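Local coordinates for protein 2-aminomuconate 6-semialdehyde dehydrogenase (Burkholderia cenocepacia, PDB 4U3W) that probably oxidises 2-aminomuconate 6-semialdehyde to 2-aminomuconate with a nicotinamide cofactor, as a member of the aldehyde dehydrogenase family, at residues R296-L307 against V460-R468. Residues are numbered along the deposited sequence; the frame is centred on the assembly and turned at random.
Sequences RSSFTNAGQVCL and VWVNAWFVR
The indole of Trp465 lies flat against Ser297 at the end of helix 287-299. Ser297 CB sits 3.3 Å from the centroid of the five-membered ring of Trp465, almost on its normal, a CH-pi contact. Phe466 CB covers the opposite face toward the rim. At the ring edge, Trp465 NE1 gives a hydrogen bond of 2.9 Å to Leu307 O. The acceptor is in the indole plane, but the nitrogen stands above the carbonyl plane of Leu307. With CG anti to the backbone N (chi1 178°), the Trp465 ring reaches across to the helix end. Arg296 NH1 lies at the edge of the Trp465 ring near CE3. This NH1 donates to Trp465 O at 2.9 Å, and Trp465 CE3 lies over one face of the guanidinium, whose plane is turned 67° from the indole. Both segments belong to the catalytic domain of the aldehyde dehydrogenase fold. Cys306, in the Gly-Gln-x-Cys setting of the family's nucleophile, is probably the catalytic cysteine; the indole N-H binds the carbonyl of the next residue. Strand 459-462 closes the seven-stranded sheet within the chain, and a strand of a second subunit extends it. Leu307 CD1 packs 3.4 Å from Phe466 CD1 and meets the edge of Trp461 at CH2. Val305 CG1 touches Phe466 CE2 at 4.3 Å. Thr300 OG1 approaches Trp465 CZ3 obliquely and donates to Arg296 O. Ser297 OG is hydrogen-bonded to Ser309 OG.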
# COMPACT_ATOMS: atom_id res chain seq x y z
N ARG A 296 31.93 8.62 15.81
CA ARG A 296 31.58 7.73 14.70
C ARG A 296 31.19 8.50 13.44
O ARG A 296 31.67 8.20 12.32
CB ARG A 296 30.38 6.85 15.08
CG ARG A 296 30.59 5.39 15.40
CD ARG A 296 29.21 4.61 15.42
NE ARG A 296 28.98 3.88 14.17
CZ ARG A 296 27.88 3.91 13.40
NH1 ARG A 296 26.83 4.65 13.74
NH2 ARG A 296 27.83 3.16 12.29
N SER A 297 30.27 9.45 13.58
CA SER A 297 29.70 10.12 12.39
C SER A 297 30.74 11.06 11.79
O SER A 297 30.67 11.41 10.61
CB SER A 297 28.40 10.88 12.71
OG SER A 297 28.60 11.91 13.70
N SER A 298 31.74 11.45 12.57
CA SER A 298 32.79 12.30 12.02
C SER A 298 33.99 11.57 11.40
O SER A 298 34.59 12.08 10.43
CB SER A 298 33.32 13.30 13.07
OG SER A 298 32.25 14.08 13.61
N PHE A 299 34.39 10.44 11.98
CA PHE A 299 35.67 9.84 11.58
C PHE A 299 35.58 8.41 11.00
O PHE A 299 36.60 7.84 10.64
CB PHE A 299 36.62 9.84 12.78
CG PHE A 299 36.80 11.23 13.40
CD1 PHE A 299 37.17 12.33 12.61
CD2 PHE A 299 36.61 11.43 14.77
CE1 PHE A 299 37.34 13.62 13.19
CE2 PHE A 299 36.79 12.68 15.35
CZ PHE A 299 37.16 13.79 14.54
N THR A 300 34.37 7.87 10.86
CA THR A 300 34.18 6.60 10.16
C THR A 300 34.80 6.66 8.74
O THR A 300 34.58 7.65 8.01
CB THR A 300 32.68 6.22 10.04
OG1 THR A 300 32.17 5.88 11.35
CG2 THR A 300 32.47 5.02 9.08
N ASN A 301 35.56 5.64 8.34
CA ASN A 301 36.20 5.63 6.99
C ASN A 301 37.05 6.87 6.75
O ASN A 301 37.05 7.41 5.64
CB ASN A 301 35.11 5.52 5.85
CG ASN A 301 35.65 4.97 4.50
OD1 ASN A 301 36.51 4.08 4.48
ND2 ASN A 301 35.12 5.49 3.37
N ALA A 302 37.71 7.34 7.80
CA ALA A 302 38.51 8.56 7.77
C ALA A 302 37.68 9.77 7.31
O ALA A 302 38.21 10.65 6.63
CB ALA A 302 39.79 8.38 6.90
N GLY A 303 36.39 9.81 7.69
CA GLY A 303 35.52 10.93 7.32
C GLY A 303 35.09 10.92 5.83
O GLY A 303 34.50 11.88 5.34
N GLN A 304 35.35 9.82 5.14
CA GLN A 304 35.05 9.73 3.69
C GLN A 304 33.70 8.99 3.43
O GLN A 304 33.64 7.97 2.74
CB GLN A 304 36.20 9.03 2.98
CG GLN A 304 37.56 9.73 3.10
CD GLN A 304 38.72 8.88 2.53
OE1 GLN A 304 39.42 9.31 1.60
NE2 GLN A 304 38.94 7.69 3.11
N VAL A 305 32.63 9.48 4.04
CA VAL A 305 31.28 8.96 3.75
C VAL A 305 30.46 10.17 3.45
O VAL A 305 30.65 11.19 4.10
CB VAL A 305 30.71 8.18 4.90
CG1 VAL A 305 29.42 7.48 4.45
CG2 VAL A 305 31.70 7.15 5.37
N CYS A 306 29.56 10.09 2.47
CA CYS A 306 28.76 11.28 2.12
C CYS A 306 27.93 11.74 3.31
O CYS A 306 27.54 12.91 3.42
CB CYS A 306 27.85 10.99 0.91
SG CYS A 306 26.60 9.69 1.14
N LEU A 307 27.66 10.78 4.19
CA LEU A 307 26.80 10.97 5.36
C LEU A 307 27.50 11.52 6.62
O LEU A 307 26.84 11.76 7.67
CB LEU A 307 26.15 9.66 5.70
CG LEU A 307 25.30 9.00 4.60
CD1 LEU A 307 25.01 7.55 4.96
CD2 LEU A 307 24.00 9.80 4.36
N VAL A 460 16.89 11.74 8.62
CA VAL A 460 17.25 12.32 9.95
C VAL A 460 17.33 11.16 10.95
O VAL A 460 16.32 10.43 11.06
CB VAL A 460 16.21 13.35 10.48
CG1 VAL A 460 16.63 13.86 11.93
CG2 VAL A 460 15.98 14.55 9.48
N TRP A 461 18.50 10.97 11.59
CA TRP A 461 18.63 9.98 12.67
C TRP A 461 18.47 10.65 14.06
O TRP A 461 18.93 11.76 14.25
CB TRP A 461 19.99 9.26 12.63
CG TRP A 461 20.11 8.29 11.50
CD1 TRP A 461 19.51 7.04 11.39
CD2 TRP A 461 20.87 8.48 10.31
NE1 TRP A 461 19.87 6.45 10.20
CE2 TRP A 461 20.69 7.31 9.51
CE3 TRP A 461 21.67 9.51 9.84
CZ2 TRP A 461 21.29 7.16 8.26
CZ3 TRP A 461 22.30 9.35 8.57
CH2 TRP A 461 22.10 8.19 7.81
N VAL A 462 17.78 9.96 15.00
CA VAL A 462 17.64 10.45 16.36
C VAL A 462 18.33 9.43 17.28
O VAL A 462 17.89 8.23 17.34
CB VAL A 462 16.13 10.65 16.76
CG1 VAL A 462 16.04 11.30 18.17
CG2 VAL A 462 15.46 11.57 15.73
N ASN A 463 19.40 9.88 17.94
CA ASN A 463 20.23 9.01 18.76
C ASN A 463 20.84 7.83 17.98
O ASN A 463 20.96 6.73 18.50
CB ASN A 463 19.41 8.51 20.01
CG ASN A 463 18.96 9.67 20.90
OD1 ASN A 463 19.63 10.70 20.95
ND2 ASN A 463 17.80 9.51 21.58
N ALA A 464 21.24 8.08 16.73
CA ALA A 464 21.82 7.08 15.90
C ALA A 464 22.54 7.79 14.71
O ALA A 464 22.46 9.00 14.58
CB ALA A 464 20.74 6.09 15.38
N TRP A 465 23.19 7.01 13.88
CA TRP A 465 23.82 7.52 12.66
C TRP A 465 24.10 6.32 11.72
O TRP A 465 24.51 5.25 12.16
CB TRP A 465 25.11 8.30 13.00
CG TRP A 465 25.83 8.79 11.74
CD1 TRP A 465 25.47 9.84 10.94
CD2 TRP A 465 26.97 8.19 11.12
NE1 TRP A 465 26.36 9.96 9.86
CE2 TRP A 465 27.30 8.96 9.95
CE3 TRP A 465 27.78 7.10 11.45
CZ2 TRP A 465 28.38 8.66 9.12
CZ3 TRP A 465 28.87 6.79 10.61
CH2 TRP A 465 29.14 7.58 9.44
N PHE A 466 23.81 6.52 10.44
CA PHE A 466 24.13 5.55 9.38
C PHE A 466 23.53 4.17 9.72
O PHE A 466 24.20 3.13 9.62
CB PHE A 466 25.65 5.51 9.16
CG PHE A 466 26.09 4.89 7.83
CD1 PHE A 466 25.20 4.69 6.79
CD2 PHE A 466 27.42 4.56 7.62
CE1 PHE A 466 25.61 4.12 5.57
CE2 PHE A 466 27.85 4.00 6.38
CZ PHE A 466 26.94 3.79 5.37
N VAL A 467 22.26 4.18 10.13
CA VAL A 467 21.43 2.97 10.26
C VAL A 467 20.54 2.89 9.04
O VAL A 467 19.65 3.73 8.85
CB VAL A 467 20.58 2.99 11.53
CG1 VAL A 467 19.56 1.83 11.52
CG2 VAL A 467 21.53 2.91 12.72
N ARG A 468 20.80 1.88 8.22
CA ARG A 468 20.20 1.82 6.91
C ARG A 468 19.28 0.61 6.75
O ARG A 468 19.75 -0.49 6.45
CB ARG A 468 21.30 1.80 5.86
CG ARG A 468 22.11 3.09 5.83
CD ARG A 468 21.43 4.15 4.94
NE ARG A 468 21.25 3.65 3.57
CZ ARG A 468 20.08 3.24 3.07
NH1 ARG A 468 18.98 3.27 3.83
NH2 ARG A 468 20.00 2.80 1.82